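Local coordinates for protein beta-agarase B (PDB 4ATF) that cleaves the beta-1,4-linkages of agarose in a random manner with retention of anomeric configuration, as a glycoside hydrolase of family 16, at residues A[158-170]-A[180-194]. The protein carries 1 engineered substitution. Numbering follows the deposited sequence.
Sequences SYFSKKVHISHHV and QPKDAGSWFEDGTVW. With GAL (beta-D-galactopyranose), chain E.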
# COMPACT_ATOMS: atom_id res chain seq x y z
N SER A 158 15.78 -6.54 11.44
CA SER A 158 16.29 -6.52 10.08
C SER A 158 15.61 -7.65 9.25
O SER A 158 15.60 -7.63 8.00
CB SER A 158 17.85 -6.56 10.09
OG SER A 158 18.25 -7.85 10.48
N TYR A 159 14.97 -8.61 9.93
CA TYR A 159 14.14 -9.58 9.18
C TYR A 159 13.09 -8.87 8.31
O TYR A 159 12.83 -9.28 7.14
CB TYR A 159 13.43 -10.52 10.13
CG TYR A 159 12.59 -11.54 9.38
CD1 TYR A 159 13.18 -12.76 8.93
CD2 TYR A 159 11.23 -11.32 9.12
CE1 TYR A 159 12.41 -13.75 8.25
CE2 TYR A 159 10.46 -12.28 8.43
CZ TYR A 159 11.07 -13.52 8.01
OH TYR A 159 10.33 -14.50 7.32
N PHE A 160 12.48 -7.85 8.89
CA PHE A 160 11.55 -6.97 8.18
C PHE A 160 12.15 -5.76 7.45
O PHE A 160 11.62 -5.36 6.36
CB PHE A 160 10.49 -6.50 9.17
CG PHE A 160 9.57 -7.61 9.59
CD1 PHE A 160 8.61 -8.12 8.68
CD2 PHE A 160 9.70 -8.23 10.85
CE1 PHE A 160 7.73 -9.19 9.07
CE2 PHE A 160 8.82 -9.33 11.23
CZ PHE A 160 7.83 -9.78 10.34
N SER A 161 13.19 -5.15 8.02
CA SER A 161 13.72 -3.85 7.45
C SER A 161 14.27 -4.09 6.02
O SER A 161 14.38 -3.15 5.23
CB SER A 161 14.83 -3.27 8.32
OG SER A 161 16.00 -3.98 8.08
N LYS A 162 14.61 -5.36 5.71
CA LYS A 162 15.18 -5.70 4.39
C LYS A 162 14.12 -6.29 3.45
O LYS A 162 14.45 -6.75 2.38
CB LYS A 162 16.38 -6.61 4.54
CG LYS A 162 17.57 -5.88 5.30
CD LYS A 162 18.75 -6.84 5.53
CE LYS A 162 19.90 -6.03 6.06
NZ LYS A 162 20.96 -6.87 6.62
N LYS A 163 12.85 -6.30 3.83
CA LYS A 163 11.77 -6.98 2.98
C LYS A 163 10.67 -6.01 2.58
O LYS A 163 10.29 -5.13 3.35
CB LYS A 163 11.07 -8.16 3.73
CG LYS A 163 12.00 -9.40 3.98
CD LYS A 163 11.20 -10.52 4.65
CE LYS A 163 12.06 -11.77 4.83
NZ LYS A 163 13.39 -11.51 5.52
N VAL A 164 10.20 -6.11 1.33
CA VAL A 164 8.93 -5.44 1.02
C VAL A 164 7.92 -6.49 0.57
O VAL A 164 8.28 -7.40 -0.18
CB VAL A 164 9.04 -4.30 -0.01
CG1 VAL A 164 9.89 -3.19 0.50
CG2 VAL A 164 9.49 -4.82 -1.38
N HIS A 165 6.69 -6.38 1.08
CA HIS A 165 5.67 -7.37 0.83
C HIS A 165 4.92 -6.95 -0.43
O HIS A 165 4.39 -5.87 -0.47
CB HIS A 165 4.72 -7.39 1.99
CG HIS A 165 3.72 -8.49 1.91
ND1 HIS A 165 2.41 -8.32 2.27
CD2 HIS A 165 3.84 -9.77 1.48
CE1 HIS A 165 1.76 -9.46 2.08
NE2 HIS A 165 2.61 -10.36 1.61
N ILE A 166 4.94 -7.77 -1.46
CA ILE A 166 4.30 -7.42 -2.72
C ILE A 166 3.22 -8.42 -3.00
O ILE A 166 3.52 -9.51 -3.42
CB ILE A 166 5.34 -7.27 -3.93
CG1 ILE A 166 6.45 -8.34 -3.83
CG2 ILE A 166 5.98 -5.85 -3.88
CD1 ILE A 166 7.39 -8.36 -5.06
N SER A 167 1.97 -8.03 -2.87
CA SER A 167 0.91 -9.04 -2.86
C SER A 167 -0.42 -8.45 -3.38
O SER A 167 -0.45 -7.31 -3.90
CB SER A 167 0.77 -9.55 -1.40
OG SER A 167 0.08 -10.80 -1.36
N HIS A 168 -1.48 -9.25 -3.28
CA HIS A 168 -2.82 -8.87 -3.67
C HIS A 168 -3.77 -9.72 -2.81
O HIS A 168 -3.34 -10.78 -2.27
CB HIS A 168 -3.04 -9.12 -5.20
CG HIS A 168 -3.34 -10.55 -5.53
ND1 HIS A 168 -2.35 -11.50 -5.70
CD2 HIS A 168 -4.52 -11.21 -5.68
CE1 HIS A 168 -2.91 -12.67 -5.97
NE2 HIS A 168 -4.22 -12.52 -5.97
N HIS A 169 -5.03 -9.30 -2.66
CA HIS A 169 -5.99 -10.06 -1.83
C HIS A 169 -7.30 -10.12 -2.57
O HIS A 169 -7.64 -9.16 -3.25
CB HIS A 169 -6.27 -9.38 -0.46
CG HIS A 169 -5.09 -9.31 0.46
ND1 HIS A 169 -5.02 -10.06 1.61
CD2 HIS A 169 -3.95 -8.56 0.43
CE1 HIS A 169 -3.87 -9.80 2.24
NE2 HIS A 169 -3.20 -8.90 1.54
N VAL A 170 -8.05 -11.20 -2.38
CA VAL A 170 -9.46 -11.21 -2.75
C VAL A 170 -10.19 -11.59 -1.49
O VAL A 170 -9.67 -12.41 -0.68
CB VAL A 170 -9.77 -12.10 -3.99
CG1 VAL A 170 -9.18 -11.46 -5.27
CG2 VAL A 170 -9.28 -13.52 -3.81
N GLN A 180 -4.54 -14.34 0.05
CA GLN A 180 -3.44 -13.71 -0.70
C GLN A 180 -2.42 -14.84 -1.01
O GLN A 180 -2.39 -15.87 -0.29
CB GLN A 180 -2.75 -12.56 0.13
CG GLN A 180 -2.13 -13.07 1.47
CD GLN A 180 -1.19 -12.06 2.12
OE1 GLN A 180 -1.07 -12.01 3.37
NE2 GLN A 180 -0.50 -11.26 1.31
N PRO A 181 -1.56 -14.64 -2.04
CA PRO A 181 -0.50 -15.64 -2.24
C PRO A 181 0.45 -15.61 -1.03
O PRO A 181 0.64 -14.51 -0.42
CB PRO A 181 0.24 -15.15 -3.51
CG PRO A 181 -0.67 -14.16 -4.16
CD PRO A 181 -1.50 -13.54 -3.04
N LYS A 182 1.01 -16.76 -0.65
CA LYS A 182 1.88 -16.78 0.54
C LYS A 182 3.26 -17.43 0.27
O LYS A 182 3.99 -17.72 1.21
CB LYS A 182 1.15 -17.36 1.80
CG LYS A 182 0.12 -16.37 2.39
CD LYS A 182 -0.32 -16.71 3.79
CE LYS A 182 -1.29 -15.67 4.34
NZ LYS A 182 -1.47 -15.77 5.84
N ASP A 183 3.61 -17.61 -1.03
CA ASP A 183 4.92 -18.21 -1.41
C ASP A 183 6.06 -17.22 -1.05
O ASP A 183 5.80 -16.02 -0.81
CB ASP A 183 4.93 -18.63 -2.90
CG ASP A 183 4.79 -17.42 -3.86
OD1 ASP A 183 3.68 -16.86 -3.99
OD2 ASP A 183 5.81 -17.00 -4.46
N ALA A 184 7.30 -17.69 -0.99
CA ALA A 184 8.35 -16.86 -0.40
C ALA A 184 8.67 -15.62 -1.22
O ALA A 184 9.11 -14.57 -0.64
CB ALA A 184 9.63 -17.71 -0.12
N GLY A 185 8.40 -15.70 -2.54
CA GLY A 185 8.69 -14.58 -3.48
C GLY A 185 7.76 -13.38 -3.25
O GLY A 185 8.03 -12.27 -3.77
N SER A 186 6.69 -13.57 -2.45
CA SER A 186 5.79 -12.43 -2.07
C SER A 186 6.43 -11.42 -1.06
O SER A 186 5.86 -10.32 -0.81
CB SER A 186 4.42 -12.95 -1.48
OG SER A 186 4.64 -13.55 -0.20
N TRP A 187 7.59 -11.78 -0.52
CA TRP A 187 8.43 -10.82 0.24
C TRP A 187 9.76 -10.66 -0.48
O TRP A 187 10.59 -11.58 -0.50
CB TRP A 187 8.69 -11.30 1.71
CG TRP A 187 7.40 -11.40 2.52
CD1 TRP A 187 6.44 -12.41 2.45
CD2 TRP A 187 6.90 -10.45 3.51
NE1 TRP A 187 5.40 -12.13 3.33
CE2 TRP A 187 5.66 -10.96 4.00
CE3 TRP A 187 7.40 -9.23 4.04
CZ2 TRP A 187 4.91 -10.30 5.01
CZ3 TRP A 187 6.68 -8.58 5.06
CH2 TRP A 187 5.42 -9.11 5.53
N PHE A 188 9.95 -9.51 -1.10
CA PHE A 188 11.17 -9.26 -1.86
C PHE A 188 12.29 -8.76 -0.93
O PHE A 188 12.07 -7.91 -0.08
CB PHE A 188 10.89 -8.18 -2.96
CG PHE A 188 12.10 -7.79 -3.73
CD1 PHE A 188 12.53 -8.55 -4.84
CD2 PHE A 188 12.88 -6.68 -3.32
CE1 PHE A 188 13.73 -8.21 -5.51
CE2 PHE A 188 14.07 -6.35 -4.02
CZ PHE A 188 14.49 -7.12 -5.13
N GLU A 189 13.51 -9.25 -1.16
CA GLU A 189 14.66 -8.88 -0.38
C GLU A 189 15.90 -8.96 -1.29
O GLU A 189 16.08 -9.97 -1.95
CB GLU A 189 14.84 -9.90 0.76
CG GLU A 189 16.04 -9.58 1.66
CD GLU A 189 16.03 -10.29 3.05
OE1 GLU A 189 15.03 -10.95 3.40
OE2 GLU A 189 17.04 -10.14 3.79
N ASP A 190 16.75 -7.93 -1.32
CA ASP A 190 18.02 -8.09 -2.05
C ASP A 190 19.19 -7.55 -1.27
O ASP A 190 20.29 -7.46 -1.80
CB ASP A 190 17.98 -7.46 -3.46
CG ASP A 190 17.80 -5.94 -3.44
OD1 ASP A 190 17.76 -5.33 -2.31
OD2 ASP A 190 17.70 -5.37 -4.58
N GLY A 191 18.98 -7.20 -0.00
CA GLY A 191 20.09 -6.65 0.80
C GLY A 191 19.83 -5.17 1.14
O GLY A 191 20.35 -4.67 2.14
N THR A 192 19.04 -4.48 0.32
CA THR A 192 18.63 -3.09 0.61
C THR A 192 17.84 -2.94 1.93
O THR A 192 16.91 -3.73 2.18
CB THR A 192 17.72 -2.58 -0.53
OG1 THR A 192 18.43 -2.76 -1.74
CG2 THR A 192 17.39 -1.10 -0.37
N VAL A 193 18.20 -1.92 2.72
CA VAL A 193 17.46 -1.57 3.94
C VAL A 193 16.59 -0.42 3.46
O VAL A 193 17.11 0.67 3.22
CB VAL A 193 18.38 -1.09 5.14
CG1 VAL A 193 17.50 -0.66 6.31
CG2 VAL A 193 19.31 -2.24 5.66
N TRP A 194 15.29 -0.69 3.34
CA TRP A 194 14.34 0.17 2.63
C TRP A 194 14.23 1.56 3.28
O TRP A 194 14.04 2.55 2.55
CB TRP A 194 12.95 -0.53 2.48
CG TRP A 194 13.18 -1.79 1.68
CD1 TRP A 194 13.22 -3.05 2.17
CD2 TRP A 194 13.53 -1.89 0.28
NE1 TRP A 194 13.55 -3.94 1.18
CE2 TRP A 194 13.77 -3.26 0.01
CE3 TRP A 194 13.69 -0.95 -0.75
CZ2 TRP A 194 14.14 -3.74 -1.25
CZ3 TRP A 194 14.05 -1.41 -2.03
CH2 TRP A 194 14.26 -2.82 -2.27
C1 GAL E . -3.25 -5.35 2.87
C2 GAL E . -4.48 -5.65 3.72
C3 GAL E . -5.45 -4.49 3.94
C4 GAL E . -4.61 -3.34 4.53
C5 GAL E . -3.37 -3.09 3.63
C6 GAL E . -2.52 -1.88 4.06
O2 GAL E . -5.17 -6.62 2.98
O3 GAL E . -6.41 -5.00 4.88
O4 GAL E . -4.17 -3.75 5.80
O5 GAL E . -2.54 -4.24 3.40
O6 GAL E . -1.50 -1.79 3.06
O HOH W 1 16.26 -10.04 6.53
O HOH W 2 16.41 -6.00 0.82
O HOH W 3 2.40 -13.08 1.16
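Lys163 reaches across to Glu189 in a salt bridge, NZ to OE1 2.7 Å, on the carboxylate's syn side. A bend at the last torsion (chi4 52°) also turns that ammonium onto Tyr159 O, 2.8 Å from Lys163 NZ, so two oxygens grip it, and it lies over the face of the Tyr159 ring. Next to it, Val164 and Phe188 form an antiparallel hydrogen-bonded pair, and Ile166 N carries the ladder on to Ser186 O. Trp194 closes the far end: its backbone N bonds to Ser161 O, while NE1 comes from above the carbonyl plane of Lys162, 3.2 Å from Lys162 O.

On the substrate side, His165 lies over the Trp187 six-membered ring in an offset stack, centroids 4.3 Å apart and planes at 24°; chi1 of -173°, CG anti to the backbone N, brings the imidazole there, and CB packs on the same face. His165 ND1 bonds to the engineered Asp143, at the position assigned by similarity to the proton donor. An alanine in place of Trp187 would probably leave one face of His165 bare and the imidazole freer to tilt in the glycan pocket. Farther along, His169 is sandwiched between Gln180 CB and the galactose, whose O2 sits over the opposite face, 3.3 Å from His169 NE2; both residues bind substrate, as does Asp178, hydrogen-bonded to His169 ND1. Val164 CG1 packs squarely on the five-membered ring of Trp194.

In this GH16 jelly roll, strand 164-172 lines the agarose cleft between strand 137-145, bearing the probable nucleophile Glu138, and strand 187-188; Val164, Ile166 and Phe188 pack against strand 210-215, the latter two also against 218-224.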